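Local coordinates for radical SAM domain protein (Methanothrix thermoacetophila, PDB 6Y1X) that is the radical SAM carbide synthase NifB, a [4Fe-4S] enzyme of nitrogenase cofactor maturation that probably makes the NifB-co precursor, at residues A233-K237 with L273-I277. Where two conformers were deposited one is given. Residues are numbered along the deposited sequence.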
ATOM      1  N   ALA A 233     -13.983  -6.270   2.876  1.00 18.78           N
ATOM      2  CA  ALA A 233     -14.540  -5.741   1.635  1.00 18.74           C
ATOM      3  C   ALA A 233     -15.790  -4.911   1.884  1.00 14.04           C
ATOM      4  O   ALA A 233     -15.953  -3.831   1.302  1.00 17.95           O
ATOM      5  CB  ALA A 233     -14.849  -6.885   0.674  1.00 16.54           C
ATOM      6  N   ARG A 234     -16.692  -5.401   2.735  1.00 13.92           N
ATOM      7  CA  ARG A 234     -17.902  -4.643   3.028  1.00 18.08           C
ATOM      8  C   ARG A 234     -17.570  -3.299   3.664  1.00 22.40           C
ATOM      9  O   ARG A 234     -18.155  -2.270   3.306  1.00 21.34           O
ATOM     10  CB  ARG A 234     -18.833  -5.461   3.924  1.00 21.69           C
ATOM     11  CG  ARG A 234     -19.558  -6.587   3.190  1.00 22.84           C
ATOM     12  CD  ARG A 234     -20.575  -7.281   4.083  1.00 28.48           C
ATOM     13  NE  ARG A 234     -19.962  -8.182   5.058  1.00 30.27           N
ATOM     14  CZ  ARG A 234     -19.802  -9.491   4.872  1.00 32.55           C
ATOM     15  NH1 ARG A 234     -19.234 -10.234   5.814  1.00 33.37           N
ATOM     16  NH2 ARG A 234     -20.231 -10.067   3.756  1.00 21.76           N
ATOM     17  N   LYS A 235     -16.636  -3.291   4.616  1.00 19.36           N
ATOM     18  CA  LYS A 235     -16.294  -2.054   5.309  1.00 16.09           C
ATOM     19  C   LYS A 235     -15.684  -1.030   4.352  1.00 20.94           C
ATOM     20  O   LYS A 235     -16.100   0.134   4.330  1.00 20.92           O
ATOM     21  CB  LYS A 235     -15.338  -2.368   6.461  1.00 16.67           C
ATOM     22  CG  LYS A 235     -14.850  -1.174   7.261  1.00 22.29           C
ATOM     23  CD  LYS A 235     -16.014  -0.525   8.001  1.00 25.90           C
ATOM     24  CE  LYS A 235     -15.515   0.475   9.039  1.00 33.37           C
ATOM     25  NZ  LYS A 235     -16.633   1.214   9.703  1.00 34.09           N
ATOM     26  N   ILE A 236     -14.691  -1.442   3.552  1.00 14.47           N
ATOM     27  CA  ILE A 236     -14.037  -0.478   2.663  1.00 18.42           C
ATOM     28  C   ILE A 236     -14.981  -0.023   1.561  1.00 20.29           C
ATOM     29  O   ILE A 236     -14.828   1.080   1.023  1.00 18.89           O
ATOM     30  CB  ILE A 236     -12.723  -1.033   2.074  1.00 15.77           C
ATOM     31  CG1 ILE A 236     -12.983  -2.241   1.178  1.00 18.64           C
ATOM     32  CG2 ILE A 236     -11.753  -1.379   3.184  1.00 16.55           C
ATOM     33  CD1 ILE A 236     -11.721  -2.774   0.491  1.00 17.92           C
ATOM     34  N   LYS A 237     -15.947  -0.865   1.182  1.00 22.01           N
ATOM     35  CA  LYS A 237     -16.932  -0.461   0.185  1.00 20.92           C
ATOM     36  C   LYS A 237     -17.793   0.681   0.709  1.00 22.84           C
ATOM     37  O   LYS A 237     -18.018   1.677   0.010  1.00 20.45           O
ATOM     38  CB  LYS A 237     -17.793  -1.665  -0.211  1.00 17.01           C
ATOM     39  CG  LYS A 237     -18.986  -1.345  -1.097  1.00 22.11           C
ATOM     40  CD  LYS A 237     -18.566  -0.798  -2.450  1.00 21.08           C
ATOM     41  CE  LYS A 237     -19.776  -0.646  -3.369  1.00 22.04           C
ATOM     42  NZ  LYS A 237     -20.631  -1.872  -3.362  1.00 25.26           N
ATOM     43  N   LEU A 273     -15.840 -11.634  -3.905  1.00 24.45           N
ATOM     44  CA  LEU A 273     -15.651 -10.278  -3.405  1.00 20.47           C
ATOM     45  C   LEU A 273     -15.958  -9.232  -4.469  1.00 21.08           C
ATOM     46  O   LEU A 273     -16.218  -8.074  -4.121  1.00 25.01           O
ATOM     47  CB  LEU A 273     -14.224 -10.091  -2.883  1.00 20.50           C
ATOM     48  CG  LEU A 273     -13.786 -10.930  -1.682  1.00 22.97           C
ATOM     49  CD1 LEU A 273     -12.337 -10.651  -1.371  1.00 19.70           C
ATOM     50  CD2 LEU A 273     -14.657 -10.653  -0.457  1.00 22.76           C
ATOM     51  N   SER A 274     -15.931  -9.610  -5.751  1.00 19.87           N
ATOM     52  CA  SER A 274     -16.245  -8.653  -6.808  0.77 24.25           C
ATOM     53  C   SER A 274     -17.699  -8.198  -6.738  1.00 28.62           C
ATOM     54  O   SER A 274     -18.034  -7.114  -7.230  1.00 32.33           O
ATOM     55  CB  SER A 274     -15.956  -9.261  -8.178  0.77 24.53           C
ATOM     56  OG  SER A 274     -16.802 -10.372  -8.414  0.77 27.28           O
ATOM     57  N   LYS A 275     -18.576  -9.008  -6.139  1.00 26.57           N
ATOM     58  CA  LYS A 275     -19.969  -8.597  -5.987  1.00 30.97           C
ATOM     59  C   LYS A 275     -20.133  -7.535  -4.907  1.00 32.40           C
ATOM     60  O   LYS A 275     -21.192  -6.905  -4.828  1.00 36.12           O
ATOM     61  CB  LYS A 275     -20.850  -9.809  -5.684  1.00 31.66           C
ATOM     62  CG  LYS A 275     -20.648 -10.975  -6.634  1.00 36.94           C
ATOM     63  CD  LYS A 275     -21.307 -12.242  -6.106  1.00 45.05           C
ATOM     64  CE  LYS A 275     -21.092 -13.417  -7.057  1.00 52.98           C
ATOM     65  NZ  LYS A 275     -21.557 -14.714  -6.479  1.00 56.81           N
ATOM     66  N   ILE A 276     -19.125  -7.347  -4.065  1.00 26.86           N
ATOM     67  CA  ILE A 276     -19.120  -6.305  -3.046  1.00 26.31           C
ATOM     68  C   ILE A 276     -18.388  -5.061  -3.529  1.00 26.58           C
ATOM     69  O   ILE A 276     -18.906  -3.948  -3.437  1.00 25.74           O
ATOM     70  CB  ILE A 276     -18.495  -6.840  -1.739  1.00 23.85           C
ATOM     71  CG1 ILE A 276     -19.218  -8.104  -1.270  1.00 25.36           C
ATOM     72  CG2 ILE A 276     -18.507  -5.760  -0.667  1.00 24.61           C
ATOM     73  CD1 ILE A 276     -18.507  -8.823  -0.143  1.00 24.40           C
ATOM     74  N   ILE A 277     -17.174  -5.238  -4.045  1.00 20.05           N
ATOM     75  CA  ILE A 277     -16.309  -4.128  -4.427  1.00 21.57           C
ATOM     76  C   ILE A 277     -15.412  -4.577  -5.570  1.00 26.64           C
ATOM     77  O   ILE A 277     -14.983  -5.734  -5.623  1.00 24.27           O
ATOM     78  CB  ILE A 277     -15.481  -3.618  -3.223  1.00 17.75           C
ATOM     79  CG1 ILE A 277     -14.717  -2.342  -3.595  1.00 17.38           C
ATOM     80  CG2 ILE A 277     -14.566  -4.710  -2.677  1.00 18.31           C
ATOM     81  CD1 ILE A 277     -14.066  -1.646  -2.416  1.00 23.97           C
TER
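Apolar residues supply about 260 of the 343 Å² buried between these segments; Ile276 gives up the most, 93 Å², and on the helix Ala233 leads with 58 Å². The Ala233 CA-to-CB bond points toward residues 273-277, and the methyl touches three side chains: CB of Ala233 lies 3.9 Å from Leu273 CD2, 4.1 Å from Ile276 CG2 and 4.0 Å from Ile277 CG2. Ile276 CG2 also lies 3.8 Å from Ala233 O, so it packs on the helix backbone too. Further along, Ile236 CG1 meets Ile277 CD1 at 3.8 Å, and the same CD1 lies 4.0 Å from Lys237 CA.

One hydrogen bond crosses the interface: Lys237 NZ donates to Ile276 O at 2.7 Å. That carbonyl lies in the turn after helix 263-273: residues 274-276 keep helical angles, Ile277 N bonds to Leu273 O (3.0 Å), and at Ile277 (phi/psi -151/145) the chain becomes extended. Arg234 contributes aliphatic contact, its CG 4.1 Å from Ile276 CG2, while its guanidinium forms a salt bridge with Asp231 on its own helix.

Both segments pack over the edge of the parallel sheet of this TIM-barrel-related radical SAM fold. Ala233, Ile236 and Ile277 all touch His244 of outermost strand 243-248, and Leu273 reaches Val246; the contact therefore joins helix 229-239 to the chain leaving helix 263-273 across that strand, away from the cluster sites.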